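Local coordinates for protein dextranase (Pseudarthrobacter oxydans, PDB 6NZS) that hydrolyses internal alpha-1,6-glucosidic linkages of dextran, as an endo-acting dextranase of glycoside hydrolase family 49, at residues A[106-112]-A[125-131]; A[535-539]-A[578-583]. One frame throughout, in Å; residues are numbered along the deposited sequence.

Contact 1 (A[106-112]-A[125-131]); sequences QTITSAD and KQLVDAD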
# COMPACT_ATOMS: atom_id res chain seq x y z
N GLN A 106 -6.55 -1.88 -28.70
CA GLN A 106 -5.48 -0.92 -28.92
C GLN A 106 -4.20 -1.65 -29.26
O GLN A 106 -3.99 -2.81 -28.89
CB GLN A 106 -5.26 -0.09 -27.66
CG GLN A 106 -6.46 0.77 -27.27
CD GLN A 106 -6.37 1.25 -25.84
OE1 GLN A 106 -6.24 0.46 -24.92
NE2 GLN A 106 -6.42 2.57 -25.65
N THR A 107 -3.32 -0.97 -29.99
CA THR A 107 -2.07 -1.57 -30.42
C THR A 107 -0.89 -0.71 -29.99
O THR A 107 -1.03 0.46 -29.64
CB THR A 107 -2.04 -1.79 -31.93
OG1 THR A 107 -2.29 -0.55 -32.59
CG2 THR A 107 -3.09 -2.83 -32.34
N ILE A 108 0.29 -1.33 -30.03
CA ILE A 108 1.54 -0.66 -29.72
C ILE A 108 2.51 -0.91 -30.87
O ILE A 108 2.39 -1.89 -31.61
CB ILE A 108 2.16 -1.13 -28.38
CG1 ILE A 108 2.25 -2.65 -28.32
CG2 ILE A 108 1.35 -0.60 -27.21
CD1 ILE A 108 2.98 -3.17 -27.09
N THR A 109 3.47 -0.01 -31.01
CA THR A 109 4.42 -0.09 -32.10
C THR A 109 5.76 -0.69 -31.69
O THR A 109 6.53 -1.11 -32.57
CB THR A 109 4.61 1.28 -32.77
OG1 THR A 109 4.92 2.26 -31.78
CG2 THR A 109 3.32 1.70 -33.48
N SER A 110 6.05 -0.80 -30.40
CA SER A 110 7.33 -1.32 -29.96
C SER A 110 7.22 -1.71 -28.50
O SER A 110 6.30 -1.30 -27.79
CB SER A 110 8.43 -0.27 -30.13
OG SER A 110 8.27 0.76 -29.18
N ALA A 111 8.21 -2.47 -28.04
CA ALA A 111 8.27 -2.82 -26.63
C ALA A 111 8.52 -1.61 -25.75
O ALA A 111 8.20 -1.64 -24.55
CB ALA A 111 9.35 -3.89 -26.40
N ASP A 112 9.05 -0.53 -26.32
CA ASP A 112 9.24 0.71 -25.57
C ASP A 112 7.92 1.33 -25.16
O ASP A 112 7.89 2.13 -24.22
CB ASP A 112 10.05 1.72 -26.38
CG ASP A 112 10.63 2.82 -25.52
OD1 ASP A 112 11.32 2.50 -24.53
OD2 ASP A 112 10.39 4.01 -25.83
N LYS A 125 12.63 -6.79 -22.51
CA LYS A 125 11.30 -6.81 -23.10
C LYS A 125 11.42 -7.08 -24.59
O LYS A 125 12.36 -6.60 -25.24
CB LYS A 125 10.58 -5.46 -22.93
CG LYS A 125 10.33 -5.04 -21.51
CD LYS A 125 9.71 -3.64 -21.47
CE LYS A 125 10.61 -2.63 -22.18
NZ LYS A 125 10.17 -1.22 -21.99
N GLN A 126 10.48 -7.85 -25.14
CA GLN A 126 10.43 -8.15 -26.57
C GLN A 126 9.01 -7.95 -27.07
O GLN A 126 8.06 -8.39 -26.43
CB GLN A 126 10.84 -9.60 -26.83
CG GLN A 126 12.23 -9.96 -26.33
CD GLN A 126 12.68 -11.32 -26.81
OE1 GLN A 126 11.91 -12.07 -27.42
NE2 GLN A 126 13.93 -11.67 -26.52
N LEU A 127 8.86 -7.32 -28.23
CA LEU A 127 7.54 -7.14 -28.82
C LEU A 127 7.22 -8.38 -29.66
O LEU A 127 7.85 -8.62 -30.70
CB LEU A 127 7.48 -5.87 -29.66
CG LEU A 127 6.07 -5.63 -30.18
CD1 LEU A 127 5.21 -5.02 -29.11
CD2 LEU A 127 6.10 -4.74 -31.41
N VAL A 128 6.25 -9.17 -29.21
CA VAL A 128 5.81 -10.33 -29.97
C VAL A 128 4.98 -9.89 -31.17
O VAL A 128 5.28 -10.24 -32.32
CB VAL A 128 5.02 -11.30 -29.07
CG1 VAL A 128 4.52 -12.49 -29.88
CG2 VAL A 128 5.88 -11.75 -27.88
N ASP A 129 3.93 -9.13 -30.92
CA ASP A 129 3.08 -8.58 -31.97
C ASP A 129 2.45 -7.30 -31.42
O ASP A 129 2.77 -6.85 -30.32
CB ASP A 129 2.06 -9.61 -32.47
CG ASP A 129 1.29 -10.26 -31.34
OD1 ASP A 129 0.80 -9.54 -30.45
OD2 ASP A 129 1.20 -11.51 -31.33
N ALA A 130 1.55 -6.70 -32.20
CA ALA A 130 1.10 -5.34 -31.91
C ALA A 130 0.25 -5.21 -30.65
O ALA A 130 -0.09 -4.07 -30.29
CB ALA A 130 0.36 -4.76 -33.12
N ASP A 131 -0.11 -6.30 -29.98
CA ASP A 131 -0.78 -6.18 -28.69
C ASP A 131 -0.13 -6.98 -27.57
O ASP A 131 -0.70 -7.07 -26.48
CB ASP A 131 -2.28 -6.47 -28.77
CG ASP A 131 -2.60 -7.84 -29.30
OD1 ASP A 131 -1.72 -8.73 -29.31
OD2 ASP A 131 -3.77 -8.05 -29.69
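Ile108 N donates a hydrogen bond to Ala130 O at 2.8 Å, with an N-H...O angle of 160°. This is the firm polar link between 106-112 and 125-131. The same Ala130 O also meets Thr107 CA at 3.2 Å in a CA-H...O contact. At the other end, Lys125 NZ reaches Ala111 O at 3.3 Å, a weak hydrogen bond; its better partner is the carbonyl of Val114. Both segments belong to the N-terminal Ig-like domain. Residues 106-112 lie in the loop between strands 96-102 and 114-117, and 125-129 is a strand paired antiparallel with 132-137. Strand 125-129 ends in a classic beta bulge, where Val128 and Asp129 both face Thr132. Between the two polar links the packing is apolar. Leu127 points toward the loop, and its CD1 lies 3.5 Å from Ile108 CD1. Ile108 is buried and also touches Val114 and Pro152. Ala111 CB sits over the strand, 4.0 Å from Lys125 CB and 4.2 Å from Leu127 CB. At the solvent-exposed end, Thr107 CB lies 4.0 Å from Ala130 CB.

Contact 2 (A[535-539]-A[578-583]); sequences IGNEI and NWNSWN
This contact lies at the C-terminal end of the parallel beta-solenoid, where loop 535-539 packs against the end of a 3-10 turn, at Asn580 and Ser581, and the start of strand 582-585. The loop is mostly extended, but Glu538 turns back (phi/psi -98/-38). In register, Asn537 CA is 4.5 Å from Ser581 CA, and Ile539 CA is 5.2 Å from Asn580 CA. Asn580 O accepts two backbone hydrogen bonds, from Glu538 N at 2.8 Å and Ile539 N at 3.0 Å. Ser581 N is satisfied within the turn by Asn578 O at 2.8 Å. Ser581 OG (chi1 m) lies 3.0 Å from both Ile535 O and Gly536 O. Asn537, with chi1 t, folds its amide over the loop, so ND2 donates to Ile539 O at 2.9 Å; OD1 accepts from the backbone of Asp541. The OE1 of Glu538 takes the backbone NH of Gly544. Asn578 ND2 donates to the Leu522 carbonyl. Ile535 CG2 packs 3.6 Å from Ser581 CB, and Ile539 CD1 is 3.6 Å from Asn583 CG. One water donates to Glu538 OE2 at 2.7 Å and accepts from Asn583 ND2 at 3.0 Å.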
# COMPACT_ATOMS: atom_id res chain seq x y z
N ILE A 535 13.63 20.59 17.82
CA ILE A 535 14.24 19.80 16.76
C ILE A 535 15.74 19.83 16.97
O ILE A 535 16.32 20.91 17.21
CB ILE A 535 13.86 20.31 15.36
CG1 ILE A 535 12.35 20.34 15.22
CG2 ILE A 535 14.49 19.42 14.30
CD1 ILE A 535 11.89 21.06 14.00
N GLY A 536 16.37 18.66 16.94
CA GLY A 536 17.78 18.58 17.22
C GLY A 536 18.61 19.47 16.31
O GLY A 536 18.20 19.85 15.21
N ASN A 537 19.80 19.81 16.79
CA ASN A 537 20.74 20.59 16.00
C ASN A 537 21.34 19.73 14.91
O ASN A 537 21.90 18.66 15.19
CB ASN A 537 21.85 21.13 16.90
CG ASN A 537 22.92 21.84 16.11
OD1 ASN A 537 23.86 21.21 15.62
ND2 ASN A 537 22.77 23.15 15.95
N GLU A 538 21.24 20.18 13.66
CA GLU A 538 21.88 19.51 12.53
C GLU A 538 23.20 20.14 12.15
O GLU A 538 24.14 19.43 11.78
CB GLU A 538 20.95 19.50 11.31
CG GLU A 538 21.50 18.74 10.11
CD GLU A 538 21.58 17.23 10.34
OE1 GLU A 538 20.87 16.72 11.23
OE2 GLU A 538 22.35 16.58 9.61
N ILE A 539 23.30 21.47 12.20
CA ILE A 539 24.53 22.19 11.90
C ILE A 539 25.15 22.62 13.22
O ILE A 539 24.68 23.61 13.81
CB ILE A 539 24.27 23.41 11.01
CG1 ILE A 539 23.29 23.05 9.89
CG2 ILE A 539 25.59 23.96 10.47
CD1 ILE A 539 23.89 22.16 8.84
N ASN A 578 14.28 27.29 12.45
CA ASN A 578 14.81 25.94 12.43
C ASN A 578 15.99 25.79 11.48
O ASN A 578 16.40 24.66 11.20
CB ASN A 578 13.71 24.95 12.09
CG ASN A 578 12.58 24.97 13.08
OD1 ASN A 578 12.81 25.17 14.28
ND2 ASN A 578 11.35 24.80 12.61
N TRP A 579 16.56 26.90 11.01
CA TRP A 579 17.67 26.86 10.06
C TRP A 579 18.76 25.89 10.48
O TRP A 579 19.25 25.09 9.68
CB TRP A 579 18.25 28.27 9.88
CG TRP A 579 19.42 28.32 8.95
CD1 TRP A 579 20.74 28.42 9.28
CD2 TRP A 579 19.37 28.28 7.52
NE1 TRP A 579 21.51 28.44 8.15
CE2 TRP A 579 20.70 28.36 7.05
CE3 TRP A 579 18.33 28.18 6.59
CZ2 TRP A 579 21.01 28.34 5.69
CZ3 TRP A 579 18.64 28.17 5.25
CH2 TRP A 579 19.97 28.24 4.81
N ASN A 580 19.17 25.94 11.75
CA ASN A 580 20.28 25.09 12.17
C ASN A 580 19.85 23.67 12.51
O ASN A 580 20.70 22.85 12.89
CB ASN A 580 21.05 25.74 13.31
CG ASN A 580 21.89 26.89 12.83
OD1 ASN A 580 22.55 26.79 11.80
ND2 ASN A 580 21.87 28.00 13.56
N SER A 581 18.57 23.35 12.36
CA SER A 581 18.04 22.02 12.63
C SER A 581 17.87 21.18 11.37
O SER A 581 17.28 20.10 11.44
CB SER A 581 16.72 22.11 13.39
OG SER A 581 16.94 22.53 14.73
N TRP A 582 18.33 21.66 10.21
CA TRP A 582 18.25 20.85 9.00
C TRP A 582 19.45 21.12 8.11
O TRP A 582 20.14 22.14 8.24
CB TRP A 582 16.94 21.05 8.23
CG TRP A 582 16.77 22.41 7.60
CD1 TRP A 582 16.31 23.53 8.22
CD2 TRP A 582 17.01 22.78 6.23
NE1 TRP A 582 16.26 24.59 7.33
CE2 TRP A 582 16.68 24.15 6.10
CE3 TRP A 582 17.47 22.09 5.10
CZ2 TRP A 582 16.81 24.84 4.90
CZ3 TRP A 582 17.59 22.78 3.90
CH2 TRP A 582 17.27 24.14 3.81
N ASN A 583 19.66 20.21 7.17
CA ASN A 583 20.67 20.38 6.14
C ASN A 583 20.21 19.65 4.89
O ASN A 583 19.46 18.67 4.97
CB ASN A 583 22.03 19.85 6.61
CG ASN A 583 23.19 20.36 5.75
OD1 ASN A 583 23.02 21.26 4.93
ND2 ASN A 583 24.36 19.77 5.94
O HOH W 1 24.30 17.81 8.18

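In the fold
From the N terminus, the chain first builds the Ig-like domain. Contact 1 closes there, bringing 106-112 against 125-131 with 12 residues between, including strand 114-117. The chain then completes that domain and runs through the parallel coils of the beta-solenoid. Contact 2 opens near the far end, at 535-539, and closes at 578-583 after 38 residues that include strand 545-552. Strand 582-585 pairs parallel with 545-552. Contact 2 joins the loop before 545-552 to the start of this last strand. The two contacts are in series and neither nests nor crosses. The centres of contact 1 and contact 2 are about 51 Å apart, and the nearest atoms of contact 1 and contact 2 are about 35 Å apart. Each is local to its own domain.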